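Local coordinates for putative HAD family hydrolase (Streptomyces avermitilis, PDB 3MMZ), which probably acts as the HAD-type phosphatase domain of a longer protein whose other domain is thought to make CMP-N-acylneuraminate from CTP and an N-acylneuraminate, at residues 6-12 against 156-160; 12-18 against 104-110; 21-25 against 146-151; 58-64 against 78-84; 87-91 against 113-117. The contacts are given in a common frame with arbitrary orientation. Where two conformers were deposited one is given. Numbering follows the deposited sequence.

Contact 1: residues 6-12 against 156-160; sequences LPTAEDI and SWILG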
# COMPACT_ATOMS: atom_id res chain seq x y z
N LEU D 6 23.49 7.88 12.29
CA LEU D 6 23.64 6.58 11.66
C LEU D 6 25.12 6.16 11.74
O LEU D 6 25.99 7.02 11.81
CB LEU D 6 23.16 6.64 10.20
CG LEU D 6 21.67 7.00 10.00
CD1 LEU D 6 21.35 7.02 8.51
CD2 LEU D 6 20.75 6.01 10.74
N PRO D 7 25.39 4.84 11.76
CA PRO D 7 26.78 4.38 11.80
C PRO D 7 27.52 4.74 10.52
O PRO D 7 26.90 4.81 9.45
CB PRO D 7 26.63 2.85 11.90
CG PRO D 7 25.30 2.57 11.25
CD PRO D 7 24.44 3.73 11.64
N THR D 8 28.81 4.99 10.63
CA THR D 8 29.67 5.20 9.47
C THR D 8 30.81 4.20 9.55
O THR D 8 31.00 3.55 10.58
CB THR D 8 30.29 6.62 9.43
OG1 THR D 8 31.29 6.72 10.46
CG2 THR D 8 29.23 7.70 9.63
N ALA D 9 31.59 4.11 8.47
CA ALA D 9 32.76 3.23 8.41
C ALA D 9 33.75 3.40 9.57
O ALA D 9 34.40 2.43 9.97
CB ALA D 9 33.47 3.36 7.07
N GLU D 10 33.86 4.61 10.10
CA GLU D 10 34.81 4.90 11.20
C GLU D 10 34.36 4.36 12.55
O GLU D 10 35.18 4.16 13.45
CB GLU D 10 35.09 6.40 11.32
CG GLU D 10 36.03 6.96 10.27
CD GLU D 10 35.44 6.94 8.87
OE1 GLU D 10 34.25 7.33 8.71
OE2 GLU D 10 36.16 6.53 7.93
N ASP D 11 33.06 4.14 12.67
CA ASP D 11 32.44 3.73 13.93
C ASP D 11 32.58 2.25 14.24
O ASP D 11 32.54 1.85 15.41
CB ASP D 11 30.94 4.07 13.91
CG ASP D 11 30.68 5.56 13.92
OD1 ASP D 11 31.37 6.30 14.65
OD2 ASP D 11 29.76 6.01 13.21
N ILE D 12 32.73 1.44 13.20
CA ILE D 12 32.62 -0.00 13.36
C ILE D 12 33.77 -0.79 12.73
O ILE D 12 34.34 -0.37 11.73
CB ILE D 12 31.27 -0.54 12.79
CG1 ILE D 12 31.14 -0.23 11.30
CG2 ILE D 12 30.07 0.02 13.59
CD1 ILE D 12 30.06 -1.04 10.58
N SER D 156 24.57 1.01 2.70
CA SER D 156 24.61 2.37 2.14
C SER D 156 24.86 3.43 3.20
O SER D 156 25.45 4.47 2.89
CB SER D 156 23.35 2.71 1.31
OG SER D 156 22.23 3.00 2.14
N TRP D 157 24.44 3.18 4.44
CA TRP D 157 24.82 4.06 5.55
C TRP D 157 26.33 4.08 5.73
O TRP D 157 26.94 5.14 5.89
CB TRP D 157 24.19 3.59 6.87
CG TRP D 157 22.71 3.61 6.94
CD1 TRP D 157 21.84 4.26 6.09
CD2 TRP D 157 21.90 2.99 7.94
NE1 TRP D 157 20.54 4.05 6.50
CE2 TRP D 157 20.55 3.27 7.63
CE3 TRP D 157 22.19 2.20 9.06
CZ2 TRP D 157 19.49 2.80 8.41
CZ3 TRP D 157 21.13 1.73 9.84
CH2 TRP D 157 19.80 2.04 9.51
N ILE D 158 26.93 2.90 5.71
CA ILE D 158 28.36 2.74 5.97
C ILE D 158 29.20 3.20 4.78
O ILE D 158 30.22 3.87 4.95
CB ILE D 158 28.70 1.26 6.35
CG1 ILE D 158 27.83 0.75 7.52
CG2 ILE D 158 30.21 1.08 6.65
CD1 ILE D 158 27.92 1.59 8.77
N LEU D 159 28.78 2.83 3.57
CA LEU D 159 29.63 3.01 2.38
C LEU D 159 29.17 4.11 1.41
O LEU D 159 29.90 4.47 0.47
CB LEU D 159 29.76 1.69 1.62
CG LEU D 159 30.33 0.52 2.42
CD1 LEU D 159 30.15 -0.79 1.65
CD2 LEU D 159 31.79 0.75 2.81
N GLY D 160 27.99 4.65 1.65
CA GLY D 160 27.42 5.65 0.76
C GLY D 160 26.55 5.03 -0.33
O GLY D 160 26.50 3.80 -0.48
O HOH W 1 26.20 6.86 7.89
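Helix 150-159 ends against the loop that leads into strand 14-17, and the fit depends on how a few side chains are turned. Trp157, in the m rotamer with chi2 near -15°, lays its indole along the loop. Leu6 (m, t) answers with a CH-pi contact: its CD1 sits 3.7 Å from the centroid of the five-membered ring of Trp157, 12° off the normal. Pro7 CD meets Trp157 CE3 at 3.7 Å. Ile158 has both chi angles in m, which bends CD1 to within 3.6 Å of Pro7 CB and 3.8 Å of Ile12 CD1, while its CG2 lies 4.0 Å from Ala9 CB; a branched aliphatic thus touches several loop residues. Alanine, having little bulk, lets the turn lie close.

The turn is held by its own bonds, Asp11 N to Thr8 O (3.0 Å) and Thr8 N to Asp11 OD2 (2.9 Å). Beyond the helix, Gly160 takes a positive phi at which a CB would collide with the preceding carbonyl O. Leu6 also packs on Val133 of a second subunit and Pro161 of a third.

No direct hydrogen bond joins the segments. One water donates to both Pro7 O and Trp157 O (2.7 Å each), so the loop and the end of helix 150-159 are held together essentially by apolar packing, with a bridging water pairing two carbonyls that cannot bond each other.

Contact 2: residues 12-18 against 104-110; sequences IDAVVLD and RVLYVGN. With CA (calcium ion), chain M.
This is a parallel strand pairing at the middle of the main sheet, where strand 14-17 runs beside strand 105-109 with their axes 4.7 Å apart at closest and 17° between directions. Both backbones are extended, and Ala14 pairs with Val105, Val15 with Leu106, Val16 with Tyr107 and Leu17 with Val108. The bonds run Leu106 N to Ala14 O (3.0 Å), Val16 N to Leu106 O (2.8 Å), Val108 N to Val16 O (3.0 Å) and Asp18 N to Val108 O (3.0 Å). Before the strands, Asp13 N reaches Arg104 O (2.8 Å), and Arg104 (chi1 m, chi2 t, chi3 p) forms a two-pronged salt bridge, NE to Asp13 OD2 and NH2 to Asp13 OD1, both 2.6 Å.

Adjacent central parallel strands with metal-binding residues at their C-terminal ends are characteristic of the Rossmann-like HAD core; Asp18 opens a sequence matching the DxDx(T/V) motif, whose first aspartate is the nucleophile in family relatives. Here Asp18 OD2 (chi1 t) and Asn110 OD1 (chi1 p) bind calcium at 2.4 and 2.3 Å, with three waters and Asp20 O; Asp18 OD2 also bonds Thr22 OG1.

Beta-branched and aliphatic residues suit the buried faces. Val16 CG1 meets Tyr107 CD1 at 3.7 Å on one, beneath helix 87-98; on the other, facing helix 150-159, Leu17 CD2 meets Val108 CG2 at 3.4 Å. Tyr107 OH is hydrogen-bonded to Asp114 OD1.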
# COMPACT_ATOMS: atom_id res chain seq x y z
N ILE D 12 32.73 1.44 13.20
CA ILE D 12 32.62 -0.00 13.36
C ILE D 12 33.77 -0.79 12.73
O ILE D 12 34.34 -0.37 11.73
CB ILE D 12 31.27 -0.54 12.79
CG1 ILE D 12 31.14 -0.23 11.30
CG2 ILE D 12 30.07 0.02 13.59
CD1 ILE D 12 30.06 -1.04 10.58
N ASP D 13 34.06 -1.95 13.32
CA ASP D 13 35.04 -2.88 12.77
C ASP D 13 34.42 -4.21 12.33
O ASP D 13 35.05 -4.98 11.61
CB ASP D 13 36.16 -3.14 13.77
CG ASP D 13 36.87 -1.87 14.19
OD1 ASP D 13 37.12 -1.00 13.33
OD2 ASP D 13 37.17 -1.74 15.39
N ALA D 14 33.18 -4.46 12.77
CA ALA D 14 32.51 -5.73 12.50
C ALA D 14 31.02 -5.55 12.21
O ALA D 14 30.40 -4.64 12.76
CB ALA D 14 32.68 -6.66 13.68
N VAL D 15 30.47 -6.42 11.37
CA VAL D 15 29.02 -6.46 11.11
C VAL D 15 28.52 -7.88 11.34
O VAL D 15 28.90 -8.82 10.62
CB VAL D 15 28.67 -5.99 9.67
CG1 VAL D 15 27.18 -6.21 9.37
CG2 VAL D 15 29.02 -4.52 9.46
N VAL D 16 27.66 -8.04 12.35
CA VAL D 16 27.11 -9.34 12.70
C VAL D 16 25.62 -9.35 12.39
O VAL D 16 24.89 -8.45 12.80
CB VAL D 16 27.37 -9.69 14.18
CG1 VAL D 16 26.85 -11.09 14.50
CG2 VAL D 16 28.88 -9.61 14.50
N LEU D 17 25.19 -10.37 11.65
CA LEU D 17 23.80 -10.43 11.17
C LEU D 17 23.03 -11.62 11.73
O LEU D 17 23.48 -12.76 11.65
CB LEU D 17 23.78 -10.48 9.63
CG LEU D 17 24.56 -9.42 8.86
CD1 LEU D 17 24.64 -9.78 7.38
CD2 LEU D 17 23.97 -8.03 9.02
N ASP D 18 21.87 -11.34 12.30
CA ASP D 18 20.85 -12.35 12.50
C ASP D 18 20.36 -12.83 11.12
O ASP D 18 20.60 -12.16 10.12
CB ASP D 18 19.70 -11.76 13.33
CG ASP D 18 18.52 -12.69 13.43
OD1 ASP D 18 18.70 -13.85 13.87
OD2 ASP D 18 17.41 -12.27 13.06
N ARG D 104 32.38 -1.37 18.93
CA ARG D 104 32.60 -1.11 17.51
C ARG D 104 32.01 -2.24 16.66
O ARG D 104 32.43 -2.47 15.52
CB ARG D 104 34.09 -0.87 17.21
CG ARG D 104 34.65 0.38 17.91
CD ARG D 104 36.13 0.64 17.61
NE ARG D 104 36.40 0.60 16.17
CZ ARG D 104 36.26 1.63 15.34
NH1 ARG D 104 35.86 2.82 15.79
NH2 ARG D 104 36.51 1.47 14.05
N VAL D 105 31.02 -2.94 17.22
CA VAL D 105 30.31 -3.98 16.50
C VAL D 105 28.90 -3.48 16.15
O VAL D 105 28.18 -2.91 16.98
CB VAL D 105 30.25 -5.30 17.31
CG1 VAL D 105 29.39 -6.35 16.59
CG2 VAL D 105 31.66 -5.85 17.53
N LEU D 106 28.53 -3.70 14.89
CA LEU D 106 27.17 -3.46 14.44
C LEU D 106 26.45 -4.80 14.37
O LEU D 106 26.89 -5.72 13.67
CB LEU D 106 27.19 -2.77 13.07
CG LEU D 106 25.87 -2.18 12.55
CD1 LEU D 106 26.17 -1.12 11.50
CD2 LEU D 106 25.02 -3.29 11.95
N TYR D 107 25.36 -4.93 15.12
CA TYR D 107 24.58 -6.16 15.10
C TYR D 107 23.17 -5.86 14.60
O TYR D 107 22.53 -4.96 15.12
CB TYR D 107 24.49 -6.79 16.50
CG TYR D 107 23.61 -8.03 16.53
CD1 TYR D 107 24.14 -9.29 16.22
CD2 TYR D 107 22.26 -7.96 16.87
CE1 TYR D 107 23.34 -10.44 16.25
CE2 TYR D 107 21.45 -9.10 16.91
CZ TYR D 107 22.01 -10.34 16.59
OH TYR D 107 21.24 -11.48 16.62
N VAL D 108 22.70 -6.64 13.63
CA VAL D 108 21.36 -6.44 13.06
C VAL D 108 20.43 -7.56 13.48
O VAL D 108 20.75 -8.74 13.29
CB VAL D 108 21.38 -6.42 11.51
CG1 VAL D 108 20.09 -5.82 10.95
CG2 VAL D 108 22.57 -5.64 11.02
N GLY D 109 19.26 -7.20 14.03
CA GLY D 109 18.28 -8.21 14.44
C GLY D 109 16.85 -7.74 14.28
O GLY D 109 16.60 -6.64 13.79
N ASN D 110 15.90 -8.60 14.67
CA ASN D 110 14.48 -8.35 14.44
C ASN D 110 13.55 -8.80 15.58
O ASN D 110 12.38 -8.44 15.56
CB ASN D 110 14.01 -9.05 13.16
CG ASN D 110 13.78 -10.53 13.38
OD1 ASN D 110 14.71 -11.26 13.71
ND2 ASN D 110 12.54 -10.97 13.24
CA CA M . 15.44 -13.48 13.83
O HOH W 2 16.13 -15.77 13.96
O HOH W 3 13.18 -14.11 13.68
O HOH W 4 16.02 -13.07 16.07

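Contact 3: residues 21-25 against 146-151; sequences GTQTD and GGDGAI
Neither backbone is regular until a helix begins at Ala150. Gly21 has phi/psi of 91/-12°, Thr22 -115/-53°, Gln23 -94/-4°, Thr24 -133/168° and Asp25 -83/16°; Gly146 lies at -59/135°, Gly147 at 86/-7° and Gly149, the N-cap, at 107/32°. The two backbones come close, with CA atoms 4.4 Å apart for Thr22 and Gly146 and 3.7 Å for Thr24 and Gly147. Only glycine allows this: a CB on Gly146 would clash with Gly21 O and Thr24 O, and one on Gly147 with Asp25 N. At the glycines the contacts are therefore carbonyl to CA, Gly146 CA to Thr22 O at 3.5 Å and Asp25 CA to Gly146 O at 3.3 Å. No hydrogen bond crosses directly; a water donates to Thr22 O (2.8 Å) and accepts from Gly147 N and Ala150 N (3.0 Å each).

Residues 21-25 follow the first strand of the HAD core, and Thr22 fills the last position of the apparent DxDx(T/V) motif beside the calcium site. Its OG1 (chi1 m) bonds the metal ligand Asp18, while CG2 lies 4.0 Å from Ile151 CD1.

Ile151 (m, m) places CG1 4.2 Å from Gln23 CG; Gln23 (m, t) uses its amide to bind Asp18 O. Gly21 N donates to Thr24 OG1 (2.8 Å). Asp25, chi1 p, forms a salt bridge through OD2 with Arg27 of a fourth subunit.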
# COMPACT_ATOMS: atom_id res chain seq x y z
N GLY D 21 14.19 -13.30 9.54
CA GLY D 21 13.50 -12.09 9.95
C GLY D 21 14.34 -10.85 9.74
O GLY D 21 13.83 -9.72 9.79
N THR D 22 15.63 -11.07 9.46
CA THR D 22 16.60 -9.98 9.28
C THR D 22 17.12 -9.97 7.85
O THR D 22 17.06 -8.94 7.17
CB THR D 22 17.75 -10.10 10.33
OG1 THR D 22 17.22 -9.85 11.63
CG2 THR D 22 18.89 -9.08 10.05
N GLN D 23 17.61 -11.13 7.39
CA GLN D 23 17.94 -11.35 5.97
C GLN D 23 16.76 -12.00 5.24
O GLN D 23 16.83 -12.24 4.03
CB GLN D 23 19.17 -12.23 5.86
CG GLN D 23 20.41 -11.62 6.47
CD GLN D 23 21.62 -12.54 6.39
OE1 GLN D 23 22.13 -12.83 5.31
NE2 GLN D 23 22.07 -13.01 7.55
N THR D 24 15.71 -12.34 5.99
CA THR D 24 14.48 -12.91 5.40
C THR D 24 13.27 -12.19 5.98
O THR D 24 13.40 -11.46 6.96
CB THR D 24 14.31 -14.42 5.73
OG1 THR D 24 13.81 -14.57 7.07
CG2 THR D 24 15.61 -15.21 5.56
N ASP D 25 12.11 -12.42 5.38
CA ASP D 25 10.85 -11.86 5.89
C ASP D 25 10.23 -12.69 7.04
O ASP D 25 9.04 -12.51 7.36
CB ASP D 25 9.85 -11.69 4.73
CG ASP D 25 9.44 -13.03 4.09
OD1 ASP D 25 9.89 -14.10 4.54
OD2 ASP D 25 8.67 -13.02 3.11
N GLY D 146 12.93 -6.73 6.81
CA GLY D 146 13.73 -7.94 6.61
C GLY D 146 13.29 -8.71 5.37
O GLY D 146 12.09 -8.89 5.12
N GLY D 147 14.27 -9.16 4.58
CA GLY D 147 14.00 -9.88 3.34
C GLY D 147 13.76 -8.99 2.14
O GLY D 147 13.66 -9.48 1.00
N ASP D 148 13.68 -7.68 2.39
CA ASP D 148 13.38 -6.69 1.35
C ASP D 148 14.61 -5.82 1.02
O ASP D 148 14.51 -4.88 0.22
CB ASP D 148 12.18 -5.84 1.81
CG ASP D 148 11.56 -5.03 0.68
OD1 ASP D 148 11.63 -5.45 -0.49
OD2 ASP D 148 10.97 -3.96 0.98
N GLY D 149 15.76 -6.13 1.63
CA GLY D 149 17.00 -5.37 1.40
C GLY D 149 17.43 -4.47 2.54
O GLY D 149 18.06 -3.43 2.33
N ALA D 150 17.12 -4.88 3.77
CA ALA D 150 17.50 -4.12 4.97
C ALA D 150 19.03 -4.04 5.12
O ALA D 150 19.55 -3.02 5.55
CB ALA D 150 16.87 -4.73 6.21
N ILE D 151 19.74 -5.12 4.79
CA ILE D 151 21.20 -5.10 4.90
C ILE D 151 21.82 -4.23 3.82
O ILE D 151 22.82 -3.52 4.06
CB ILE D 151 21.82 -6.53 4.89
CG1 ILE D 151 21.02 -7.51 5.79
CG2 ILE D 151 23.29 -6.48 5.34
CD1 ILE D 151 20.79 -7.01 7.22
O HOH W 5 16.98 -7.79 4.58

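Contact 4: residues 58-64 against 78-84; sequences MLILSTE and IPVLHGI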
# COMPACT_ATOMS: atom_id res chain seq x y z
N MSE D 58 32.94 -9.89 9.16
CA MSE D 58 31.54 -10.27 8.98
C MSE D 58 31.20 -11.55 9.74
O MSE D 58 32.09 -12.37 10.01
CB MSE D 58 31.21 -10.50 7.50
CG MSE D 58 31.79 -9.48 6.54
SE MSE D 58 30.93 -7.73 6.69
CE MSE D 58 29.06 -8.19 6.33
N LEU D 59 29.92 -11.72 10.05
CA LEU D 59 29.45 -12.92 10.74
C LEU D 59 27.94 -13.02 10.68
O LEU D 59 27.25 -12.03 10.91
CB LEU D 59 29.88 -12.91 12.21
CG LEU D 59 29.53 -14.15 13.05
CD1 LEU D 59 30.31 -15.37 12.59
CD2 LEU D 59 29.73 -13.90 14.53
N ILE D 60 27.44 -14.22 10.38
CA ILE D 60 26.04 -14.54 10.57
C ILE D 60 25.89 -15.38 11.83
O ILE D 60 26.57 -16.41 11.99
CB ILE D 60 25.46 -15.29 9.35
CG1 ILE D 60 25.42 -14.34 8.15
CG2 ILE D 60 24.07 -15.82 9.68
CD1 ILE D 60 25.10 -15.02 6.83
N LEU D 61 25.01 -14.93 12.72
CA LEU D 61 24.78 -15.55 14.01
C LEU D 61 23.33 -16.02 14.10
O LEU D 61 22.41 -15.23 13.89
CB LEU D 61 25.08 -14.53 15.12
CG LEU D 61 25.00 -14.94 16.59
CD1 LEU D 61 26.07 -15.97 16.91
CD2 LEU D 61 25.18 -13.72 17.46
N SER D 62 23.12 -17.30 14.42
CA SER D 62 21.75 -17.84 14.55
C SER D 62 21.61 -18.94 15.60
O SER D 62 22.56 -19.68 15.87
CB SER D 62 21.23 -18.32 13.19
OG SER D 62 19.83 -18.57 13.24
N THR D 63 20.42 -19.03 16.19
CA THR D 63 20.10 -19.99 17.25
C THR D 63 19.78 -21.39 16.69
O THR D 63 20.03 -22.39 17.36
CB THR D 63 18.89 -19.50 18.11
OG1 THR D 63 19.07 -18.14 18.49
CG2 THR D 63 18.72 -20.34 19.38
N GLU D 64 19.24 -21.45 15.48
CA GLU D 64 18.64 -22.69 14.99
C GLU D 64 19.54 -23.58 14.12
O GLU D 64 20.44 -23.09 13.44
CB GLU D 64 17.32 -22.39 14.28
CG GLU D 64 16.22 -23.40 14.60
CD GLU D 64 14.83 -22.86 14.33
OE1 GLU D 64 14.01 -22.83 15.27
OE2 GLU D 64 14.57 -22.46 13.18
N ILE D 78 31.02 -15.65 4.00
CA ILE D 78 31.18 -15.14 5.37
C ILE D 78 30.91 -16.24 6.40
O ILE D 78 30.11 -17.15 6.15
CB ILE D 78 30.31 -13.87 5.66
CG1 ILE D 78 28.81 -14.16 5.52
CG2 ILE D 78 30.75 -12.68 4.78
CD1 ILE D 78 27.93 -12.98 5.95
N PRO D 79 31.60 -16.18 7.56
CA PRO D 79 31.46 -17.26 8.54
C PRO D 79 30.08 -17.29 9.19
O PRO D 79 29.38 -16.27 9.25
CB PRO D 79 32.54 -16.95 9.59
CG PRO D 79 33.42 -15.91 8.98
CD PRO D 79 32.59 -15.17 7.99
N VAL D 80 29.70 -18.47 9.65
CA VAL D 80 28.49 -18.66 10.41
C VAL D 80 28.81 -19.14 11.83
O VAL D 80 29.77 -19.89 12.04
CB VAL D 80 27.50 -19.62 9.67
CG1 VAL D 80 28.05 -21.06 9.61
CG2 VAL D 80 26.12 -19.59 10.32
N LEU D 81 28.02 -18.68 12.79
CA LEU D 81 28.04 -19.18 14.14
C LEU D 81 26.57 -19.46 14.45
O LEU D 81 25.82 -18.56 14.81
CB LEU D 81 28.63 -18.11 15.07
CG LEU D 81 29.11 -18.37 16.50
CD1 LEU D 81 30.23 -19.41 16.58
CD2 LEU D 81 29.56 -17.05 17.13
N HIS D 82 26.15 -20.71 14.26
CA HIS D 82 24.73 -21.05 14.42
C HIS D 82 24.47 -22.39 15.14
O HIS D 82 25.41 -23.16 15.37
CB HIS D 82 23.99 -20.99 13.07
CG HIS D 82 23.98 -22.29 12.32
ND1 HIS D 82 22.82 -23.00 12.09
CD2 HIS D 82 24.98 -23.00 11.75
CE1 HIS D 82 23.11 -24.10 11.41
NE2 HIS D 82 24.42 -24.12 11.19
N GLY D 83 23.21 -22.63 15.48
CA GLY D 83 22.81 -23.76 16.33
C GLY D 83 23.22 -23.54 17.78
O GLY D 83 23.47 -24.50 18.51
N ILE D 84 23.26 -22.27 18.18
CA ILE D 84 23.86 -21.84 19.45
C ILE D 84 22.84 -21.80 20.58
O ILE D 84 21.73 -21.27 20.41
CB ILE D 84 24.50 -20.42 19.31
CG1 ILE D 84 25.51 -20.36 18.15
CG2 ILE D 84 25.11 -19.95 20.63
CD1 ILE D 84 26.83 -21.09 18.38
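Leucine, isoleucine and valine interlock over a short parallel pairing of strand 58-62 with strand 80-82, whose directions differ by only 8°. Ile60 N bonds Pro79 O (3.0 Å), Leu81 N bonds Ile60 O (2.8 Å) and Ser62 N bonds Leu81 O (3.0 Å), so Ile60 lies beside Val80 and Leu61 beside Leu81.

The shapes fit on two faces. Leu59 (t, p) pushes CD1 into the dip between Pro79 and Leu81, 4.1 Å from CB of each and 3.6 Å from Pro79 O. Next along, Leu61, in the same rotamer, places CD1 3.7 Å from Leu81 CD2. On the other face Ile78, with chi1 p, straddles two neighbours, its CG2 3.5 Å from Met58 CB (a selenomethionine) and its CD1 3.6 Å from Ile60 CD1.

The strands belong to a beta-alpha-beta crossover of the Rossmann-like fold: helix 68-76 joins them and covers Ile60 and Val80, while helix 87-98 lies against Leu59 and Leu61. Strand 80-82 is one edge of the sheet within this chain.

Further along, small Ser62 leaves space for His82, CB to CB 3.8 Å, and His82 ND1 donates to Glu64 O (2.7 Å). Gly83 suits the positive phi (73°) at this turn; its CA makes a CA-H...O contact with Thr63 O at 3.3 Å. Thr63 CG2 meets Ile84 O at 3.3 Å, and the carboxylate of Glu64 reaches Arg42 of a fifth subunit.

Contact 5: residues 87-91 against 113-117; sequences KDLAL and NDLPC
Two helices flanking the same side of the Rossmann-like HAD sheet meet here at their N-terminal ends: 87-91 is regular helix, 113-114 are the tail of a 3-10 segment, and 115-117 are helical. The nearest CA atoms are those of Asp88 and Cys117, 4.7 Å apart. Lys87, a long amine suited to crossing the gap, leaves with chi1 t, then chi2 144°, chi3 p and chi4 t. Its NZ donates to Asp114 OD1 at 2.8 Å, a salt bridge, and to Asn113 OD1 at 3.2 Å; a long, weak ion pair also links it to the calcium ligand Asp18, consistent with the lysine found in HAD active sites. Asp114 (chi1 m) is well supplied: OD1 also bonds Tyr107 OH, and OD2 accepts from the backbone N of Asn110 and Asp111. Asp88 (chi1 p) pairs through OD2 with Arg86, while its CG lies 3.7 Å from Pro116 CB. Small Cys117, chi1 m, slots its SG between the helices, 3.7 Å from both Asp88 CA and Leu91 CD2.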
# COMPACT_ATOMS: atom_id res chain seq x y z
N LYS D 87 22.95 -16.96 22.28
CA LYS D 87 23.41 -16.13 21.19
C LYS D 87 24.40 -15.07 21.64
O LYS D 87 25.49 -14.94 21.09
CB LYS D 87 22.19 -15.46 20.54
CG LYS D 87 22.34 -15.19 19.08
CD LYS D 87 21.03 -15.38 18.34
CE LYS D 87 20.08 -14.23 18.55
NZ LYS D 87 19.04 -14.22 17.47
N ASP D 88 24.01 -14.31 22.66
CA ASP D 88 24.81 -13.21 23.19
C ASP D 88 26.18 -13.64 23.74
O ASP D 88 27.17 -12.95 23.53
CB ASP D 88 24.01 -12.44 24.25
CG ASP D 88 23.65 -13.29 25.46
OD1 ASP D 88 23.18 -14.43 25.28
OD2 ASP D 88 23.83 -12.80 26.59
N LEU D 89 26.22 -14.78 24.43
CA LEU D 89 27.49 -15.33 24.94
C LEU D 89 28.43 -15.74 23.81
O LEU D 89 29.64 -15.49 23.87
CB LEU D 89 27.24 -16.54 25.84
CG LEU D 89 26.43 -16.26 27.10
CD1 LEU D 89 26.20 -17.56 27.86
CD2 LEU D 89 27.15 -15.24 27.97
N ALA D 90 27.85 -16.35 22.77
CA ALA D 90 28.61 -16.73 21.60
C ALA D 90 29.22 -15.49 20.95
O ALA D 90 30.38 -15.50 20.53
CB ALA D 90 27.72 -17.48 20.61
N LEU D 91 28.44 -14.41 20.91
CA LEU D 91 28.87 -13.14 20.34
C LEU D 91 29.94 -12.46 21.19
O LEU D 91 30.93 -11.95 20.64
CB LEU D 91 27.66 -12.21 20.15
CG LEU D 91 27.85 -10.78 19.62
CD1 LEU D 91 28.70 -10.74 18.36
CD2 LEU D 91 26.48 -10.16 19.37
N ASN D 113 14.60 -12.25 21.06
CA ASN D 113 15.80 -13.03 21.34
C ASN D 113 17.09 -12.33 20.89
O ASN D 113 18.18 -12.83 21.17
CB ASN D 113 15.71 -14.50 20.88
CG ASN D 113 15.67 -14.66 19.37
OD1 ASN D 113 16.05 -13.76 18.62
ND2 ASN D 113 15.22 -15.82 18.92
N ASP D 114 16.97 -11.18 20.22
CA ASP D 114 18.14 -10.37 19.85
C ASP D 114 18.50 -9.32 20.90
O ASP D 114 19.58 -8.70 20.83
CB ASP D 114 17.92 -9.68 18.50
CG ASP D 114 17.85 -10.66 17.35
OD1 ASP D 114 18.78 -11.48 17.23
OD2 ASP D 114 16.85 -10.63 16.60
N LEU D 115 17.61 -9.10 21.86
CA LEU D 115 17.81 -8.02 22.83
C LEU D 115 19.10 -8.17 23.65
O LEU D 115 19.78 -7.18 23.88
CB LEU D 115 16.58 -7.80 23.72
CG LEU D 115 15.34 -7.29 22.96
CD1 LEU D 115 14.12 -7.37 23.89
CD2 LEU D 115 15.56 -5.88 22.45
N PRO D 116 19.44 -9.40 24.09
CA PRO D 116 20.72 -9.54 24.79
C PRO D 116 21.95 -9.22 23.91
O PRO D 116 22.95 -8.70 24.42
CB PRO D 116 20.72 -11.00 25.26
CG PRO D 116 19.27 -11.36 25.36
CD PRO D 116 18.62 -10.62 24.19
N CYS D 117 21.89 -9.52 22.61
CA CYS D 117 22.97 -9.12 21.70
C CYS D 117 23.02 -7.60 21.55
O CYS D 117 24.11 -7.02 21.55
CB CYS D 117 22.82 -9.77 20.32
SG CYS D 117 23.17 -11.53 20.33

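Overall arrangement
Contact 1 spans the other four in sequence. Contacts 2 and 4 lie in the same parallel sheet, centres about 12 Å apart, where strands 14-17 and 57-62 are neighbours. Contact 5 packs against that sheet through Tyr107 and Leu61, its centre about 11 Å from each of theirs. Contacts 2 and 3, centres about 14 Å apart, alternate along the chain; contact 3 shares helix 150-159 with contact 1. Contacts 4 and 5 follow in series. Contact 2 supplies calcium ligands; 3, 4 and 5 bring Thr22, Ser62 and Lys87 near them, gathering distant segments at one probable active site. Contact 1 touches contact 2, sharing Ile12, but lies at the strand ends away from those ligands.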